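Maltose operon transcriptional repressor (Staphylococcus aureus subsp. aureus Mu50, PDB 3HCW) probably represses transcription of the maltose operon, with a sugar-binding-protein-like C-terminal region that in related repressors senses a small effector. Local coordinates at residues Gly130-Glu139 with Ile192-Leu203; Ser91-Lys99 with Ala254-Leu262. One frame throughout, in Å; residues are numbered along the deposited sequence.

Contact 1. Residues Gly130-Glu139 with Ile192-Leu203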
loop_
_atom_site.group_PDB
_atom_site.type_symbol
_atom_site.label_atom_id
_atom_site.label_comp_id
_atom_site.label_asym_id
_atom_site.label_seq_id
_atom_site.Cartn_x
_atom_site.Cartn_y
_atom_site.Cartn_z
ATOM N N GLY A 130 -3.938 16.723 26.486
ATOM C CA GLY A 130 -3.350 17.968 26.966
ATOM C C GLY A 130 -2.462 18.619 25.927
ATOM O O GLY A 130 -1.312 18.227 25.764
ATOM N N VAL A 131 -3.000 19.605 25.212
ATOM C CA VAL A 131 -2.212 20.355 24.232
ATOM C C VAL A 131 -2.456 21.845 24.338
ATOM O O VAL A 131 -3.518 22.282 24.777
ATOM C CB VAL A 131 -2.493 19.937 22.757
ATOM C CG1 VAL A 131 -1.734 18.697 22.397
ATOM C CG2 VAL A 131 -3.974 19.770 22.501
ATOM N N ASP A 132 -1.470 22.620 23.913
ATOM C CA ASP A 132 -1.599 24.063 23.891
ATOM C C ASP A 132 -1.915 24.551 22.486
ATOM O O ASP A 132 -2.794 25.390 22.306
ATOM C CB ASP A 132 -0.326 24.723 24.433
ATOM C CG ASP A 132 -0.044 24.340 25.883
ATOM O OD1 ASP A 132 1.005 23.713 26.140
ATOM O OD2 ASP A 132 -0.879 24.653 26.765
ATOM N N GLU A 133 -1.213 23.998 21.500
ATOM C CA GLU A 133 -1.303 24.454 20.121
ATOM C C GLU A 133 -1.505 23.280 19.151
ATOM O O GLU A 133 -0.948 22.208 19.347
ATOM C CB GLU A 133 -0.046 25.258 19.772
ATOM C CG GLU A 133 -0.239 26.342 18.708
ATOM C CD GLU A 133 0.378 25.987 17.358
ATOM O OE1 GLU A 133 1.581 25.636 17.318
ATOM O OE2 GLU A 133 -0.334 26.081 16.334
ATOM N N LEU A 134 -2.314 23.496 18.115
ATOM C CA LEU A 134 -2.631 22.461 17.125
ATOM C C LEU A 134 -2.250 22.874 15.701
ATOM O O LEU A 134 -2.367 24.044 15.330
ATOM C CB LEU A 134 -4.121 22.117 17.175
ATOM C CG LEU A 134 -4.716 21.599 18.489
ATOM C CD1 LEU A 134 -6.219 21.791 18.535
ATOM C CD2 LEU A 134 -4.357 20.142 18.695
ATOM N N ILE A 135 -1.794 21.899 14.915
ATOM C CA ILE A 135 -1.449 22.097 13.503
ATOM C C ILE A 135 -2.189 21.061 12.651
ATOM O O ILE A 135 -2.114 19.861 12.930
ATOM C CB ILE A 135 0.086 21.974 13.263
ATOM C CG1 ILE A 135 0.866 22.957 14.139
ATOM C CG2 ILE A 135 0.432 22.204 11.786
ATOM C CD1 ILE A 135 2.206 22.415 14.651
ATOM N N PHE A 136 -2.932 21.531 11.646
ATOM C CA PHE A 136 -3.528 20.648 10.647
ATOM C C PHE A 136 -2.783 20.782 9.327
ATOM O O PHE A 136 -2.607 21.884 8.812
ATOM C CB PHE A 136 -5.017 20.943 10.417
ATOM C CG PHE A 136 -5.762 19.827 9.711
ATOM C CD1 PHE A 136 -6.450 18.855 10.454
ATOM C CD2 PHE A 136 -5.786 19.749 8.310
ATOM C CE1 PHE A 136 -7.144 17.816 9.819
ATOM C CE2 PHE A 136 -6.473 18.716 7.660
ATOM C CZ PHE A 136 -7.155 17.747 8.417
ATOM N N ILE A 137 -2.362 19.647 8.781
ATOM C CA ILE A 137 -1.641 19.630 7.519
ATOM C C ILE A 137 -2.500 18.991 6.427
ATOM O O ILE A 137 -2.996 17.877 6.584
ATOM C CB ILE A 137 -0.259 18.935 7.658
ATOM C CG1 ILE A 137 0.546 19.574 8.794
ATOM C CG2 ILE A 137 0.514 19.005 6.348
ATOM C CD1 ILE A 137 1.975 19.074 8.918
ATOM N N THR A 138 -2.690 19.714 5.331
ATOM C CA THR A 138 -3.533 19.236 4.238
ATOM C C THR A 138 -2.834 19.269 2.867
ATOM O O THR A 138 -1.746 19.841 2.720
ATOM C CB THR A 138 -4.913 19.970 4.211
ATOM O OG1 THR A 138 -5.813 19.265 3.349
ATOM C CG2 THR A 138 -4.781 21.428 3.758
ATOM N N GLU A 139 -3.463 18.620 1.890
ATOM C CA GLU A 139 -2.993 18.569 0.507
ATOM C C GLU A 139 -3.787 19.520 -0.368
ATOM O O GLU A 139 -4.943 19.806 -0.089
ATOM C CB GLU A 139 -3.175 17.162 -0.062
ATOM C CG GLU A 139 -1.969 16.250 0.051
ATOM C CD GLU A 139 -2.288 14.816 -0.360
ATOM O OE1 GLU A 139 -3.304 14.256 0.121
ATOM O OE2 GLU A 139 -1.513 14.248 -1.163
ATOM N N ILE A 192 5.649 24.248 25.464
ATOM C CA ILE A 192 4.483 24.236 24.569
ATOM C C ILE A 192 4.147 22.815 24.087
ATOM O O ILE A 192 4.948 22.156 23.414
ATOM C CB ILE A 192 4.601 25.257 23.383
ATOM C CG1 ILE A 192 4.529 26.699 23.891
ATOM C CG2 ILE A 192 3.464 25.072 22.384
ATOM C CD1 ILE A 192 5.861 27.365 24.109
ATOM N N LYS A 193 2.959 22.351 24.457
ATOM C CA LYS A 193 2.505 21.021 24.077
ATOM C C LYS A 193 1.794 21.080 22.716
ATOM O O LYS A 193 0.759 21.746 22.571
ATOM C CB LYS A 193 1.627 20.413 25.183
ATOM C CG LYS A 193 2.241 20.537 26.594
ATOM C CD LYS A 193 1.776 19.447 27.560
ATOM C CE LYS A 193 0.443 19.776 28.223
ATOM N NZ LYS A 193 0.530 20.948 29.141
ATOM N N GLN A 194 2.368 20.415 21.713
ATOM C CA GLN A 194 1.806 20.465 20.354
ATOM C C GLN A 194 1.356 19.129 19.774
ATOM O O GLN A 194 1.818 18.067 20.182
ATOM C CB GLN A 194 2.770 21.153 19.393
ATOM C CG GLN A 194 2.636 22.660 19.383
ATOM C CD GLN A 194 3.944 23.360 19.112
ATOM O OE1 GLN A 194 4.980 23.012 19.682
ATOM N NE2 GLN A 194 3.904 24.370 18.248
ATOM N N ALA A 195 0.435 19.214 18.823
ATOM C CA ALA A 195 -0.040 18.070 18.061
ATOM C C ALA A 195 -0.108 18.425 16.582
ATOM O O ALA A 195 -0.534 19.535 16.209
ATOM C CB ALA A 195 -1.410 17.602 18.563
ATOM N N ILE A 196 0.332 17.486 15.751
ATOM C CA ILE A 196 0.228 17.622 14.303
ATOM C C ILE A 196 -0.784 16.619 13.779
ATOM O O ILE A 196 -0.646 15.404 14.001
ATOM C CB ILE A 196 1.590 17.407 13.597
ATOM C CG1 ILE A 196 2.580 18.500 13.997
ATOM C CG2 ILE A 196 1.402 17.357 12.069
ATOM C CD1 ILE A 196 4.037 18.154 13.713
ATOM N N ILE A 197 -1.807 17.129 13.096
ATOM C CA ILE A 197 -2.787 16.273 12.440
ATOM C C ILE A 197 -2.692 16.411 10.920
ATOM O O ILE A 197 -2.683 17.526 10.391
ATOM C CB ILE A 197 -4.231 16.537 12.953
ATOM C CG1 ILE A 197 -4.369 16.060 14.404
ATOM C CG2 ILE A 197 -5.268 15.810 12.081
ATOM C CD1 ILE A 197 -5.550 16.674 15.183
ATOM N N SER A 198 -2.586 15.271 10.230
ATOM C CA SER A 198 -2.568 15.248 8.769
ATOM C C SER A 198 -3.880 14.733 8.223
ATOM O O SER A 198 -4.499 13.835 8.799
ATOM C CB SER A 198 -1.441 14.357 8.231
ATOM O OG SER A 198 -0.180 14.738 8.752
ATOM N N LEU A 199 -4.255 15.303 7.085
ATOM C CA LEU A 199 -5.408 14.917 6.277
ATOM C C LEU A 199 -5.583 13.409 6.009
ATOM O O LEU A 199 -6.700 12.902 6.033
ATOM C CB LEU A 199 -5.317 15.654 4.932
ATOM C CG LEU A 199 -6.474 15.421 3.956
ATOM C CD1 LEU A 199 -7.738 16.042 4.518
ATOM C CD2 LEU A 199 -6.159 15.986 2.581
ATOM N N ASP A 200 -4.477 12.715 5.750
ATOM C CA ASP A 200 -4.495 11.357 5.229
ATOM C C ASP A 200 -3.158 10.702 5.541
ATOM O O ASP A 200 -2.138 11.374 5.590
ATOM C CB ASP A 200 -4.718 11.394 3.702
ATOM C CG ASP A 200 -4.544 10.035 3.049
ATOM O OD1 ASP A 200 -5.360 9.138 3.342
ATOM O OD2 ASP A 200 -3.589 9.859 2.254
ATOM N N ALA A 201 -3.180 9.386 5.735
ATOM C CA ALA A 201 -2.017 8.602 6.144
ATOM C C ALA A 201 -0.812 8.654 5.191
ATOM O O ALA A 201 0.321 8.642 5.644
ATOM C CB ALA A 201 -2.443 7.155 6.363
ATOM N N MET A 202 -1.059 8.710 3.882
ATOM C CA MET A 202 0.025 8.749 2.887
ATOM C C MET A 202 0.826 10.046 2.994
ATOM O O MET A 202 2.058 10.017 3.015
ATOM C CB MET A 202 -0.533 8.538 1.468
ATOM C CG MET A 202 0.478 7.973 0.458
ATOM S SD MET A 202 1.417 6.506 0.992
ATOM C CE MET A 202 0.096 5.350 1.330
ATOM N N LEU A 203 0.123 11.172 3.119
ATOM C CA LEU A 203 0.771 12.449 3.432
ATOM C C LEU A 203 1.446 12.426 4.825
ATOM O O LEU A 203 2.570 12.883 4.980
ATOM C CB LEU A 203 -0.244 13.597 3.338
ATOM C CG LEU A 203 0.203 15.009 3.733
ATOM C CD1 LEU A 203 1.312 15.464 2.802
ATOM C CD2 LEU A 203 -0.988 15.981 3.709
HETATM O O HOH W 1 -2.319 11.835 1.128
#
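E133 to I137 pair with Q194 to S198 as neighbouring parallel strands, their axes 21° apart and 4.6 Å at closest approach. I135 bonds to the residues either side of its register partner I196: its N donates to A195 O, and its O accepts from I197 N at 2.8 Å, almost straight. I137 repeats this with I197 O and L199 N. Where the ladder starts, K193 O accepts from both D132 N (2.7 Å) and E133 N. D132 OD1 takes K193 N on the anti lone pair, at 2.9 Å. The bent chain of E133 brings OE1 to Q194 NE2 at 2.8 Å, the carboxylate turned 62° from the amide plane.

On the side of L134 and F136, chi1 of F136 (-163°) swings the ring over toward I197, with CE1 3.6 Å from I197 CG2. I197 O lies over one ring face, offset toward the rim. On the I135 and I137 side, I137 CD1 meets I196 CG2 at 3.6 Å. Farther along, one water donates to both E139 OE1 and D200 OD2. D200 also caps helix 201-213, accepting from M202 N. Side-chain bonds thus tie the start, a water joins two carboxylates at the far end, and the middle relies on backbone bonds and buried apolar groups.

Contact 2. Residues Ser91-Lys99 with Ala254-Leu262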
loop_
_atom_site.group_PDB
_atom_site.type_symbol
_atom_site.label_atom_id
_atom_site.label_comp_id
_atom_site.label_asym_id
_atom_site.label_seq_id
_atom_site.Cartn_x
_atom_site.Cartn_y
_atom_site.Cartn_z
ATOM N N SER A 91 -26.791 10.998 -19.358
ATOM C CA SER A 91 -27.779 10.127 -18.693
ATOM C C SER A 91 -27.285 8.798 -18.092
ATOM O O SER A 91 -28.060 7.844 -17.968
ATOM C CB SER A 91 -28.982 9.884 -19.611
ATOM O OG SER A 91 -29.826 11.018 -19.634
ATOM N N MET A 92 -26.012 8.750 -17.703
ATOM C CA MET A 92 -25.429 7.541 -17.128
ATOM C C MET A 92 -25.758 7.415 -15.640
ATOM O O MET A 92 -25.566 8.370 -14.892
ATOM C CB MET A 92 -23.910 7.518 -17.333
ATOM C CG MET A 92 -23.457 7.270 -18.774
ATOM S SD MET A 92 -24.103 5.756 -19.518
ATOM C CE MET A 92 -23.459 4.473 -18.427
ATOM N N PRO A 93 -26.266 6.241 -15.213
ATOM C CA PRO A 93 -26.505 5.970 -13.790
ATOM C C PRO A 93 -25.184 5.945 -13.037
ATOM O O PRO A 93 -24.197 5.412 -13.561
ATOM C CB PRO A 93 -27.120 4.564 -13.797
ATOM C CG PRO A 93 -27.643 4.376 -15.179
ATOM C CD PRO A 93 -26.656 5.091 -16.049
ATOM N N PHE A 94 -25.151 6.539 -11.843
ATOM C CA PHE A 94 -23.924 6.553 -11.040
ATOM C C PHE A 94 -24.102 6.648 -9.526
ATOM O O PHE A 94 -25.167 6.998 -9.027
ATOM C CB PHE A 94 -22.902 7.598 -11.544
ATOM C CG PHE A 94 -23.342 9.027 -11.404
ATOM C CD1 PHE A 94 -24.075 9.644 -12.414
ATOM C CD2 PHE A 94 -22.975 9.778 -10.294
ATOM C CE1 PHE A 94 -24.468 10.973 -12.309
ATOM C CE2 PHE A 94 -23.365 11.113 -10.180
ATOM C CZ PHE A 94 -24.111 11.710 -11.192
ATOM N N ILE A 95 -23.027 6.311 -8.820
ATOM C CA ILE A 95 -22.884 6.540 -7.387
ATOM C C ILE A 95 -21.703 7.486 -7.205
ATOM O O ILE A 95 -20.810 7.533 -8.052
ATOM C CB ILE A 95 -22.682 5.185 -6.611
ATOM C CG1 ILE A 95 -23.932 4.829 -5.827
ATOM C CG2 ILE A 95 -21.578 5.251 -5.593
ATOM C CD1 ILE A 95 -25.121 4.571 -6.667
ATOM N N VAL A 96 -21.714 8.267 -6.129
ATOM C CA VAL A 96 -20.553 9.060 -5.761
ATOM C C VAL A 96 -20.085 8.632 -4.385
ATOM O O VAL A 96 -20.874 8.549 -3.447
ATOM C CB VAL A 96 -20.857 10.574 -5.763
ATOM C CG1 VAL A 96 -19.610 11.385 -5.397
ATOM C CG2 VAL A 96 -21.394 11.017 -7.121
ATOM N N ILE A 97 -18.804 8.332 -4.265
ATOM C CA ILE A 97 -18.226 8.189 -2.953
ATOM C C ILE A 97 -17.704 9.559 -2.516
ATOM O O ILE A 97 -16.706 10.063 -3.049
ATOM C CB ILE A 97 -17.157 7.097 -2.897
ATOM C CG1 ILE A 97 -17.767 5.767 -3.346
ATOM C CG2 ILE A 97 -16.592 6.981 -1.485
ATOM C CD1 ILE A 97 -16.865 4.583 -3.157
ATOM N N GLY A 98 -18.425 10.160 -1.564
ATOM C CA GLY A 98 -18.105 11.481 -1.019
ATOM C C GLY A 98 -19.354 12.252 -0.620
ATOM O O GLY A 98 -20.438 11.671 -0.487
ATOM N N LYS A 99 -19.196 13.565 -0.439
ATOM C CA LYS A 99 -20.268 14.429 0.065
ATOM C C LYS A 99 -21.091 15.132 -1.029
ATOM O O LYS A 99 -20.517 15.744 -1.933
ATOM C CB LYS A 99 -19.684 15.499 0.989
ATOM C CG LYS A 99 -20.653 15.975 2.086
ATOM C CD LYS A 99 -20.551 17.476 2.339
ATOM C CE LYS A 99 -19.164 18.020 2.071
ATOM N NZ LYS A 99 -19.048 19.408 2.596
ATOM N N ALA A 254 -21.134 1.069 -1.803
ATOM C CA ALA A 254 -21.241 1.689 -3.123
ATOM C C ALA A 254 -21.584 0.653 -4.183
ATOM O O ALA A 254 -22.380 0.926 -5.088
ATOM C CB ALA A 254 -19.955 2.408 -3.483
ATOM N N GLY A 255 -20.972 -0.529 -4.051
ATOM C CA GLY A 255 -21.234 -1.678 -4.922
ATOM C C GLY A 255 -22.669 -2.162 -4.835
ATOM O O GLY A 255 -23.320 -2.390 -5.856
ATOM N N SER A 256 -23.164 -2.305 -3.609
ATOM C CA SER A 256 -24.570 -2.649 -3.369
ATOM C C SER A 256 -25.548 -1.618 -3.925
ATOM O O SER A 256 -26.532 -1.993 -4.562
ATOM C CB SER A 256 -24.815 -2.856 -1.882
ATOM O OG SER A 256 -24.115 -4.005 -1.439
ATOM N N ALA A 257 -25.264 -0.331 -3.689
ATOM C CA ALA A 257 -26.119 0.772 -4.153
ATOM C C ALA A 257 -26.283 0.792 -5.670
ATOM O O ALA A 257 -27.395 0.908 -6.162
ATOM C CB ALA A 257 -25.585 2.118 -3.680
ATOM N N ILE A 258 -25.175 0.673 -6.399
ATOM C CA ILE A 258 -25.209 0.766 -7.860
ATOM C C ILE A 258 -25.943 -0.435 -8.483
ATOM O O ILE A 258 -26.678 -0.274 -9.461
ATOM C CB ILE A 258 -23.791 1.015 -8.463
ATOM C CG1 ILE A 258 -23.868 1.486 -9.923
ATOM C CG2 ILE A 258 -22.880 -0.202 -8.285
ATOM C CD1 ILE A 258 -24.700 2.776 -10.152
ATOM N N LEU A 259 -25.773 -1.609 -7.867
ATOM C CA LEU A 259 -26.468 -2.837 -8.241
ATOM C C LEU A 259 -27.966 -2.701 -8.051
ATOM O O LEU A 259 -28.746 -3.165 -8.883
ATOM C CB LEU A 259 -25.963 -4.003 -7.394
ATOM C CG LEU A 259 -24.937 -4.993 -7.953
ATOM C CD1 LEU A 259 -23.981 -4.378 -8.980
ATOM C CD2 LEU A 259 -24.181 -5.668 -6.800
ATOM N N ASN A 260 -28.353 -2.048 -6.957
ATOM C CA ASN A 260 -29.753 -1.815 -6.632
ATOM C C ASN A 260 -30.387 -0.809 -7.590
ATOM O O ASN A 260 -31.536 -0.973 -7.992
ATOM C CB ASN A 260 -29.910 -1.364 -5.174
ATOM C CG ASN A 260 -29.668 -2.501 -4.159
ATOM O OD1 ASN A 260 -29.725 -2.275 -2.951
ATOM N ND2 ASN A 260 -29.390 -3.711 -4.645
ATOM N N ILE A 261 -29.623 0.214 -7.967
ATOM C CA ILE A 261 -30.057 1.168 -8.981
ATOM C C ILE A 261 -30.295 0.467 -10.335
ATOM O O ILE A 261 -31.316 0.696 -10.984
ATOM C CB ILE A 261 -29.084 2.378 -9.078
ATOM C CG1 ILE A 261 -29.160 3.199 -7.785
ATOM C CG2 ILE A 261 -29.392 3.255 -10.295
ATOM C CD1 ILE A 261 -28.607 4.606 -7.872
ATOM N N LEU A 262 -29.389 -0.433 -10.715
ATOM C CA LEU A 262 -29.510 -1.183 -11.975
ATOM C C LEU A 262 -30.613 -2.253 -11.989
ATOM O O LEU A 262 -31.042 -2.678 -13.064
ATOM C CB LEU A 262 -28.164 -1.804 -12.374
ATOM C CG LEU A 262 -27.040 -0.838 -12.750
ATOM C CD1 LEU A 262 -25.700 -1.566 -12.750
ATOM C CD2 LEU A 262 -27.299 -0.135 -14.090
#
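A254 opens the contact: its CB meets I97 CD1 at 3.8 Å and I95 CG2 at 3.9 Å. I95 points its CB toward the helix, whereas I97 meets A254 only with the outer part of its side chain. One turn later, A257 CB touches I95 CG1 at 3.8 Å. These two small side chains probably let I95 come close to the helix. I258 follows, with CG1 anti to the backbone N (chi1 -165°). This sets CG1 on the strand side, and the turn at chi2 (57°) brings CD1 4.0 Å from F94 CA and 3.9 Å from I95 CD1. I261 comes next and crosses the I95 side chain at a slant, its CD1 3.7 Å from I95 CD1. Its CG2 reaches P93 CB more loosely, at 4.4 Å. I95 is thus met by four helix residues, its CD1 also lying against the backbone N of I258.

The helix runs nearly antiparallel to the strand, at 161°, with the axes 8.3 Å apart. It covers one face of the sheet, where I258 also packs on A71 and I73 of strand 71-74 and A257 on I111 of strand 110-113. F94 points away from the helix and stacks on F108. I97 also touches V30 of helix 25-39. That helix flanks helix 247-263, where S256 and L259 both touch T37.

Overall arrangement
Contacts 1 and 2 lie on opposite sides of the chain's centre, with their own centres 34 Å apart. Their nearest atoms are about 12 Å apart, and they do not touch. Both reach the same mixed sheet, whose outermost strands in this chain are 44-47 and 163-169. Contact 1 joins two adjacent strands near one end, and contact 2 lays a helix on a strand of the other half. Along the chain, 91-99 comes first, then both segments of contact 1, then 254-262. The chain thus builds much of the contact 1 half before helix 247-263 returns to the half that holds strand 94-97. This is consistent with the two-lobed fold of LacI-type repressors, in which the effector binds between the lobes.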